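Local structure of glucose-6-phosphate isomerase (Chlamydia trachomatis D/UW-3/CX, 6OTU) at residues 124-127 with 128-132; 388-391 with 392-396; 419-422 with 423-426. The protein catalyses the reversible isomerisation of glucose 6-phosphate to fructose 6-phosphate. One frame throughout, in Å; residues are numbered along the deposited sequence.

Contact 1. Residues 124-127 with 128-132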
ATOM      1  N   ALA A 124      -2.257  22.556  27.477  1.00 39.54           N
ATOM      2  CA  ALA A 124      -1.267  21.497  27.319  1.00 37.70           C
ATOM      3  C   ALA A 124      -1.019  20.773  28.635  1.00 45.90           C
ATOM      4  O   ALA A 124      -0.871  19.542  28.656  1.00 36.99           O
ATOM      5  CB  ALA A 124       0.034  22.074  26.764  1.00 37.57           C
ATOM      6  N   ALA A 125      -0.964  21.523  29.742  1.00 40.76           N
ATOM      7  CA  ALA A 125      -0.811  20.903  31.054  1.00 42.08           C
ATOM      8  C   ALA A 125      -2.023  20.052  31.411  1.00 50.03           C
ATOM      9  O   ALA A 125      -1.881  18.993  32.034  1.00 54.58           O
ATOM     10  CB  ALA A 125      -0.585  21.970  32.126  1.00 45.35           C
ATOM     11  N   ALA A 126      -3.225  20.509  31.053  1.00 43.59           N
ATOM     12  CA  ALA A 126      -4.421  19.735  31.374  1.00 42.79           C
ATOM     13  C   ALA A 126      -4.423  18.412  30.626  1.00 45.77           C
ATOM     14  O   ALA A 126      -4.747  17.366  31.202  1.00 47.58           O
ATOM     15  CB  ALA A 126      -5.683  20.544  31.060  1.00 44.40           C
ATOM     16  N   ILE A 127      -4.046  18.436  29.345  1.00 43.09           N
ATOM     17  CA  ILE A 127      -3.972  17.198  28.571  1.00 35.72           C
ATOM     18  C   ILE A 127      -2.910  16.273  29.153  1.00 38.88           C
ATOM     19  O   ILE A 127      -3.079  15.047  29.185  1.00 36.21           O
ATOM     20  CB  ILE A 127      -3.692  17.500  27.083  1.00 34.42           C
ATOM     21  CG1 ILE A 127      -4.861  18.255  26.437  1.00 35.39           C
ATOM     22  CG2 ILE A 127      -3.327  16.204  26.326  1.00 32.35           C
ATOM     23  CD1 ILE A 127      -6.067  17.395  26.102  1.00 39.08           C
ATOM     24  N   ALA A 128      -1.792  16.837  29.605  1.00 35.72           N
ATOM     25  CA  ALA A 128      -0.739  15.987  30.142  1.00 41.94           C
ATOM     26  C   ALA A 128      -1.191  15.307  31.430  1.00 39.47           C
ATOM     27  O   ALA A 128      -0.956  14.108  31.616  1.00 38.54           O
ATOM     28  CB  ALA A 128       0.544  16.790  30.374  1.00 36.76           C
ATOM     29  N   ARG A 129      -1.854  16.040  32.327  1.00 39.28           N
ATOM     30  CA  ARG A 129      -2.222  15.372  33.563  1.00 45.67           C
ATOM     31  C   ARG A 129      -3.387  14.420  33.357  1.00 40.17           C
ATOM     32  O   ARG A 129      -3.440  13.376  34.011  1.00 50.72           O
ATOM     33  CB  ARG A 129      -2.551  16.354  34.689  1.00 49.16           C
ATOM     34  CG  ARG A 129      -2.278  15.646  36.009  1.00 61.84           C
ATOM     35  CD  ARG A 129      -3.010  16.149  37.230  1.00 73.52           C
ATOM     36  NE  ARG A 129      -3.298  17.568  37.179  1.00 75.74           N
ATOM     37  CZ  ARG A 129      -4.509  18.061  36.985  1.00 78.20           C
ATOM     38  NH1 ARG A 129      -4.683  19.368  36.967  1.00 84.47           N
ATOM     39  NH2 ARG A 129      -5.545  17.248  36.815  1.00 73.90           N
ATOM     40  N   HIS A 130      -4.299  14.725  32.438  1.00 42.88           N
ATOM     41  CA  HIS A 130      -5.373  13.772  32.179  1.00 42.72           C
ATOM     42  C   HIS A 130      -4.845  12.506  31.516  1.00 38.83           C
ATOM     43  O   HIS A 130      -5.315  11.403  31.816  1.00 38.59           O
ATOM     44  CB  HIS A 130      -6.461  14.429  31.348  1.00 42.46           C
ATOM     45  CG  HIS A 130      -7.213  15.474  32.100  1.00 49.28           C
ATOM     46  ND1 HIS A 130      -7.600  16.669  31.535  1.00 53.57           N
ATOM     47  CD2 HIS A 130      -7.616  15.517  33.391  1.00 52.06           C
ATOM     48  CE1 HIS A 130      -8.223  17.398  32.443  1.00 56.46           C
ATOM     49  NE2 HIS A 130      -8.247  16.720  33.577  1.00 57.22           N
ATOM     50  N   SER A 131      -3.845  12.641  30.641  1.00 38.05           N
ATOM     51  CA  SER A 131      -3.204  11.458  30.070  1.00 38.96           C
ATOM     52  C   SER A 131      -2.569  10.602  31.158  1.00 38.28           C
ATOM     53  O   SER A 131      -2.682   9.371  31.134  1.00 42.94           O
ATOM     54  CB  SER A 131      -2.154  11.867  29.031  1.00 40.71           C
ATOM     55  OG  SER A 131      -2.753  12.578  27.960  1.00 37.21           O
ATOM     56  N   LYS A 132      -1.905  11.234  32.125  1.00 35.31           N
ATOM     57  CA  LYS A 132      -1.328  10.472  33.228  1.00 36.79           C
ATOM     58  C   LYS A 132      -2.415   9.792  34.050  1.00 37.98           C
ATOM     59  O   LYS A 132      -2.283   8.619  34.423  1.00 40.77           O
ATOM     60  CB  LYS A 132      -0.467  11.378  34.104  1.00 39.12           C
ATOM     61  CG  LYS A 132       0.188  10.629  35.233  1.00 45.57           C
ATOM     62  CD  LYS A 132       1.285  11.430  35.900  1.00 53.61           C
ATOM     63  CE  LYS A 132       2.116  10.531  36.812  1.00 60.55           C
ATOM     64  NZ  LYS A 132       3.156  11.268  37.613  1.00 61.36           N
TER
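Ser131 turns its hydroxyl back onto the carbonyl oxygen of Ile127, one turn earlier in the long helix 122-148. Here an alpha-helical bond is doubled by a side chain: Ile127 O accepts from Ser131 N at 2.9 Å and from Ser131 OG at 2.8 Å, the two donors arriving from opposite faces of the carbonyl plane. With OG anti to its own carbonyl carbon (chi1 -61°), the serine hydroxyl lies beside its backbone N and faces back down the helix, so a short polar residue can bury its hydroxyl without a partner from another part of the chain. Ile127 suits the same buried flank for the opposite reason. Its branched hydrocarbon packs on Trp263 and Ala110, and its CG2 comes within 4.0 Å of Ser131 OG. Ser131 in turn touches Trp263 and Thr111, so this flank of the helix is closed by the loop around Trp263 and by helix 110-113. The more open flank is built of small and polar residues. His130 N bonds to Ala126 O at 3.0 Å, and the imidazole sits obliquely beside that same oxygen; the ring's nearby ND1 is badly angled for a hydrogen bond to it. The small methyl of Ala126 lies beside the ring, Ala126 CB 4.3 Å from His130 CE1. Arg129, on an exposed position, keeps its aliphatic root near the preceding turn while its guanidinium NH2 forms a salt bridge with Glu133, again one turn along. Earlier in the same ladder Ala128 N bonds to Ala124 O at 3.0 Å, and the Ala128 CB methyl rests 3.5 Å from that oxygen.

Contact 2. Residues 388-391 with 392-396; sequences FFQS and LHQGT
Gln390 sends CG anti to its backbone N (chi1 169°) and then bends at chi2 (60°), which turns its amide onward, toward the C-terminal side and Gln394, whose own chain runs out extended beyond CG. The two amides meet one turn apart, with planes 63° apart. Gln390 NE2 donates to Gln394 OE1 at 3.0 Å in a nearly straight bond that lies in the plane of the donor amide and reaches a lone pair of the acceptor. Glutamine fits both places because each amide offers a donor and an acceptor: Gln390 also bonds to Gly496 and Gly358 of the second subunit, and Gln394 NE2 to Asn447 and Arg449 carbonyls. On the inner flank of this short helix 389-394, Leu392 CD2 lies 3.5 Å from Phe389 CE1. Leu392 CD1 comes to the edge of the Phe388 ring, 4.3 Å from Phe388 CD1. His393 N bonds to Phe389 O at 3.0 Å, and its imidazole reaches Gln433. Further along, Gly395 N bonds to Ser391 O at 2.8 Å; Gly395 CA comes within 3.9 Å of Ser391 OG, a close approach that glycine's lack of a side chain permits. The buried amides are therefore held in defined rotations, and the helix carries polar links across the dimer interface on one flank and apolar packing against Leu437, Val401 and Phe403 on another.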
ATOM      1  N   PHE A 388       7.984  -3.362  -7.735  1.00 33.64           N
ATOM      2  CA  PHE A 388       7.916  -2.019  -8.305  1.00 31.21           C
ATOM      3  C   PHE A 388       9.251  -1.300  -8.302  1.00 29.20           C
ATOM      4  O   PHE A 388       9.353  -0.231  -8.912  1.00 32.01           O
ATOM      5  CB  PHE A 388       6.865  -1.146  -7.593  1.00 28.70           C
ATOM      6  CG  PHE A 388       7.052  -1.019  -6.113  1.00 28.57           C
ATOM      7  CD1 PHE A 388       7.945  -0.091  -5.584  1.00 28.46           C
ATOM      8  CD2 PHE A 388       6.294  -1.787  -5.237  1.00 28.60           C
ATOM      9  CE1 PHE A 388       8.102   0.042  -4.211  1.00 28.37           C
ATOM     10  CE2 PHE A 388       6.457  -1.665  -3.859  1.00 36.72           C
ATOM     11  CZ  PHE A 388       7.366  -0.745  -3.348  1.00 28.39           C
ATOM     12  N   PHE A 389      10.280  -1.856  -7.659  1.00 32.51           N
ATOM     13  CA  PHE A 389      11.608  -1.284  -7.840  1.00 29.39           C
ATOM     14  C   PHE A 389      12.050  -1.303  -9.299  1.00 32.93           C
ATOM     15  O   PHE A 389      12.859  -0.457  -9.691  1.00 29.92           O
ATOM     16  CB  PHE A 389      12.626  -2.004  -6.962  1.00 32.51           C
ATOM     17  CG  PHE A 389      12.895  -1.290  -5.670  1.00 36.24           C
ATOM     18  CD1 PHE A 389      11.883  -0.564  -5.055  1.00 35.75           C
ATOM     19  CD2 PHE A 389      14.149  -1.339  -5.069  1.00 37.39           C
ATOM     20  CE1 PHE A 389      12.120   0.105  -3.866  1.00 41.39           C
ATOM     21  CE2 PHE A 389      14.392  -0.682  -3.880  1.00 31.82           C
ATOM     22  CZ  PHE A 389      13.377   0.050  -3.278  1.00 36.79           C
ATOM     23  N   GLN A 390      11.519  -2.221 -10.119  1.00 29.84           N
ATOM     24  CA  GLN A 390      11.722  -2.123 -11.563  1.00 33.71           C
ATOM     25  C   GLN A 390      11.499  -0.697 -12.068  1.00 38.36           C
ATOM     26  O   GLN A 390      12.307  -0.172 -12.843  1.00 36.43           O
ATOM     27  CB  GLN A 390      10.784  -3.079 -12.301  1.00 34.19           C
ATOM     28  CG  GLN A 390      10.753  -2.840 -13.811  1.00 30.36           C
ATOM     29  CD  GLN A 390      12.126  -3.006 -14.454  1.00 36.80           C
ATOM     30  OE1 GLN A 390      12.841  -3.962 -14.160  1.00 36.91           O
ATOM     31  NE2 GLN A 390      12.498  -2.078 -15.325  1.00 30.75           N
ATOM     32  N   SER A 391      10.408  -0.048 -11.626  1.00 32.48           N
ATOM     33  CA  SER A 391      10.094   1.299 -12.112  1.00 36.62           C
ATOM     34  C   SER A 391      10.993   2.372 -11.490  1.00 36.86           C
ATOM     35  O   SER A 391      11.314   3.371 -12.147  1.00 29.10           O
ATOM     36  CB  SER A 391       8.618   1.625 -11.849  1.00 31.61           C
ATOM     37  OG  SER A 391       8.265   2.815 -12.515  1.00 37.89           O
ATOM     38  N   LEU A 392      11.406   2.197 -10.237  1.00 29.02           N
ATOM     39  CA  LEU A 392      12.348   3.148  -9.655  1.00 32.88           C
ATOM     40  C   LEU A 392      13.668   3.144 -10.422  1.00 32.01           C
ATOM     41  O   LEU A 392      14.232   4.207 -10.695  1.00 29.43           O
ATOM     42  CB  LEU A 392      12.565   2.834  -8.172  1.00 35.07           C
ATOM     43  CG  LEU A 392      11.582   3.444  -7.146  1.00 34.96           C
ATOM     44  CD1 LEU A 392      10.153   3.104  -7.405  1.00 32.52           C
ATOM     45  CD2 LEU A 392      11.931   3.019  -5.733  1.00 45.20           C
ATOM     46  N   HIS A 393      14.146   1.953 -10.827  1.00 35.47           N
ATOM     47  CA  HIS A 393      15.434   1.826 -11.512  1.00 36.58           C
ATOM     48  C   HIS A 393      15.363   2.204 -12.993  1.00 38.84           C
ATOM     49  O   HIS A 393      16.361   2.684 -13.543  1.00 38.30           O
ATOM     50  CB  HIS A 393      15.982   0.389 -11.385  1.00 34.11           C
ATOM     51  CG  HIS A 393      16.596   0.085 -10.050  1.00 33.43           C
ATOM     52  ND1 HIS A 393      17.705   0.750  -9.568  1.00 35.55           N
ATOM     53  CD2 HIS A 393      16.249  -0.806  -9.091  1.00 34.29           C
ATOM     54  CE1 HIS A 393      18.004   0.292  -8.365  1.00 34.05           C
ATOM     55  NE2 HIS A 393      17.130  -0.646  -8.048  1.00 33.38           N
ATOM     56  N   GLN A 394      14.213   2.000 -13.661  1.00 30.08           N
ATOM     57  CA  GLN A 394      14.171   2.080 -15.120  1.00 35.80           C
ATOM     58  C   GLN A 394      12.892   2.674 -15.688  1.00 34.60           C
ATOM     59  O   GLN A 394      12.776   2.769 -16.914  1.00 34.44           O
ATOM     60  CB  GLN A 394      14.386   0.690 -15.754  1.00 30.67           C
ATOM     61  CG  GLN A 394      15.826   0.190 -15.726  1.00 35.65           C
ATOM     62  CD  GLN A 394      16.025  -0.996 -16.650  1.00 39.61           C
ATOM     63  OE1 GLN A 394      15.156  -1.860 -16.750  1.00 44.01           O
ATOM     64  NE2 GLN A 394      17.164  -1.037 -17.343  1.00 34.76           N
ATOM     65  N   GLY A 395      11.931   3.065 -14.858  1.00 35.70           N
ATOM     66  CA  GLY A 395      10.762   3.768 -15.342  1.00 34.25           C
ATOM     67  C   GLY A 395      11.075   5.212 -15.680  1.00 31.79           C
ATOM     68  O   GLY A 395      12.194   5.697 -15.537  1.00 35.20           O
ATOM     69  N   THR A 396      10.041   5.920 -16.111  1.00 31.40           N
ATOM     70  CA  THR A 396      10.192   7.265 -16.644  1.00 32.61           C
ATOM     71  C   THR A 396      10.093   8.367 -15.580  1.00 36.25           C
ATOM     72  O   THR A 396      10.362   9.528 -15.891  1.00 36.20           O
ATOM     73  CB  THR A 396       9.143   7.501 -17.754  1.00 35.98           C
ATOM     74  OG1 THR A 396       7.827   7.270 -17.241  1.00 32.66           O
ATOM     75  CG2 THR A 396       9.361   6.544 -18.921  1.00 29.70           C
TER

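Contact 3. Residues 419-422 with 423-426; sequences GSSS and SQKL
The carboxamide of Gln424 has Ser421 OG obliquely over one face, 3.6 Å from Gln424 CD, while Ser420 CB is offset to the other side beyond the oxygen, 3.3 Å from Gln424 OE1. At the OE1 edge come Ser420 CA, near the plane, and Ser421 N, which donates to Gln424 OE1 at 2.8 Å, tilted 26° from the carbonyl plane. The return bond runs from Gln424 N to Ser421 OG at 3.2 Å. These reciprocal bonds make a capping box, with Ser421 as N-cap of helix 422-439: a short hydroxyl reaches a first-turn N-H, and the longer glutamine reaches back to the N-cap's own N-H. Ser421 OG gets there from between its backbone N and carbonyl carbon (chi1 81°). Lys425 N bonds to Ser421 O at 3.0 Å, in the carbonyl plane. Its side chain runs out straight and bends only at its last torsion (chi4 74°); Lys425 NZ is bonded chiefly to Leu417 O, and also to Ser420 OG at 2.9 Å. A water accepts from Lys425 NZ at 2.7 Å and is hydrogen-bonded to Ser422 OG at 3.0 Å. Asp414 takes Ser422 N and the Ser423 hydroxyl, placing a carboxylate at the positive end of the helix. Met511 of the second subunit packs on Ser420 and Gln424.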
ATOM      1  N   GLY A 419      28.825 -17.029   5.179  1.00 51.73           N
ATOM      2  CA  GLY A 419      29.556 -16.057   5.966  1.00 50.93           C
ATOM      3  C   GLY A 419      28.745 -14.912   6.545  1.00 51.62           C
ATOM      4  O   GLY A 419      29.329 -14.033   7.191  1.00 43.50           O
ATOM      5  N   SER A 420      27.425 -14.875   6.345  1.00 46.60           N
ATOM      6  CA  SER A 420      26.659 -13.786   6.939  1.00 44.30           C
ATOM      7  C   SER A 420      25.281 -14.265   7.383  1.00 47.11           C
ATOM      8  O   SER A 420      24.734 -15.245   6.861  1.00 38.14           O
ATOM      9  CB  SER A 420      26.520 -12.601   5.976  1.00 42.72           C
ATOM     10  OG  SER A 420      25.709 -12.940   4.863  1.00 47.26           O
ATOM     11  N   SER A 421      24.735 -13.561   8.369  1.00 44.15           N
ATOM     12  CA  SER A 421      23.372 -13.793   8.799  1.00 40.30           C
ATOM     13  C   SER A 421      22.401 -13.096   7.854  1.00 40.21           C
ATOM     14  O   SER A 421      22.763 -12.183   7.104  1.00 38.57           O
ATOM     15  CB  SER A 421      23.169 -13.284  10.219  1.00 40.71           C
ATOM     16  OG  SER A 421      22.949 -11.883  10.205  1.00 45.46           O
ATOM     17  N   SER A 422      21.140 -13.535   7.911  1.00 42.43           N
ATOM     18  CA  SER A 422      20.095 -12.937   7.088  1.00 36.19           C
ATOM     19  C   SER A 422      19.753 -11.517   7.537  1.00 37.52           C
ATOM     20  O   SER A 422      19.424 -10.673   6.699  1.00 45.80           O
ATOM     21  CB  SER A 422      18.852 -13.829   7.107  1.00 39.63           C
ATOM     22  OG  SER A 422      19.005 -14.930   6.217  1.00 42.37           O
ATOM     23  N   SER A 423      19.826 -11.221   8.837  1.00 34.53           N
ATOM     24  CA  SER A 423      19.731  -9.826   9.259  1.00 34.02           C
ATOM     25  C   SER A 423      20.746  -8.962   8.512  1.00 36.95           C
ATOM     26  O   SER A 423      20.409  -7.869   8.033  1.00 35.15           O
ATOM     27  CB  SER A 423      19.927  -9.706  10.773  1.00 37.58           C
ATOM     28  OG  SER A 423      18.801 -10.204  11.482  1.00 43.43           O
ATOM     29  N   GLN A 424      21.985  -9.453   8.368  1.00 34.68           N
ATOM     30  CA  GLN A 424      23.003  -8.711   7.626  1.00 39.15           C
ATOM     31  C   GLN A 424      22.652  -8.615   6.144  1.00 37.88           C
ATOM     32  O   GLN A 424      22.725  -7.536   5.550  1.00 44.66           O
ATOM     33  CB  GLN A 424      24.381  -9.356   7.820  1.00 41.50           C
ATOM     34  CG  GLN A 424      24.821  -9.387   9.279  1.00 36.00           C
ATOM     35  CD  GLN A 424      26.087 -10.214   9.511  1.00 52.16           C
ATOM     36  OE1 GLN A 424      26.255 -11.312   8.968  1.00 45.33           O
ATOM     37  NE2 GLN A 424      26.983  -9.682  10.325  1.00 48.35           N
ATOM     38  N   LYS A 425      22.261  -9.729   5.527  1.00 37.21           N
ATOM     39  CA  LYS A 425      21.842  -9.669   4.130  1.00 35.50           C
ATOM     40  C   LYS A 425      20.701  -8.671   3.927  1.00 36.54           C
ATOM     41  O   LYS A 425      20.697  -7.912   2.953  1.00 33.34           O
ATOM     42  CB  LYS A 425      21.438 -11.062   3.649  1.00 38.06           C
ATOM     43  CG  LYS A 425      22.570 -12.089   3.647  1.00 39.28           C
ATOM     44  CD  LYS A 425      22.058 -13.440   3.167  1.00 37.44           C
ATOM     45  CE  LYS A 425      23.172 -14.460   3.060  1.00 38.66           C
ATOM     46  NZ  LYS A 425      23.595 -14.928   4.398  1.00 38.48           N
ATOM     47  N   LEU A 426      19.746  -8.634   4.861  1.00 33.30           N
ATOM     48  CA  LEU A 426      18.655  -7.667   4.805  1.00 32.60           C
ATOM     49  C   LEU A 426      19.166  -6.226   4.771  1.00 36.00           C
ATOM     50  O   LEU A 426      18.777  -5.434   3.901  1.00 34.37           O
ATOM     51  CB  LEU A 426      17.729  -7.879   5.998  1.00 32.43           C
ATOM     52  CG  LEU A 426      16.533  -6.946   6.074  1.00 43.01           C
ATOM     53  CD1 LEU A 426      15.587  -7.256   4.926  1.00 31.54           C
ATOM     54  CD2 LEU A 426      15.842  -7.078   7.438  1.00 38.22           C
TER
HETATM   55  O   HOH W   1      21.801 -16.096   6.016  1.00 35.26           O

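In the fold
Contact 1 stands apart: its centre is about 47 Å from that of contact 2, on the opposite side of the chain's centre, and about 45 Å from that of contact 3, and it lies away from the annotated sites. Contacts 2 and 3 are closer, with centres about 26 Å and nearest atoms about 10 Å apart, and helix 422-439 joins them: contact 3 caps its start, while its later residues Gln433 and Leu437 pack on contact 2. Both also touch the second subunit. Contact 2 is nearer the active site, the Phe389 side chain being about 7 Å from that of His386, probably an active-site residue, and the Gln390 side chain about 8 Å from a bound glucose 6-phosphate; the Leu426 side chain of contact 3 is about 10 Å from that of His386.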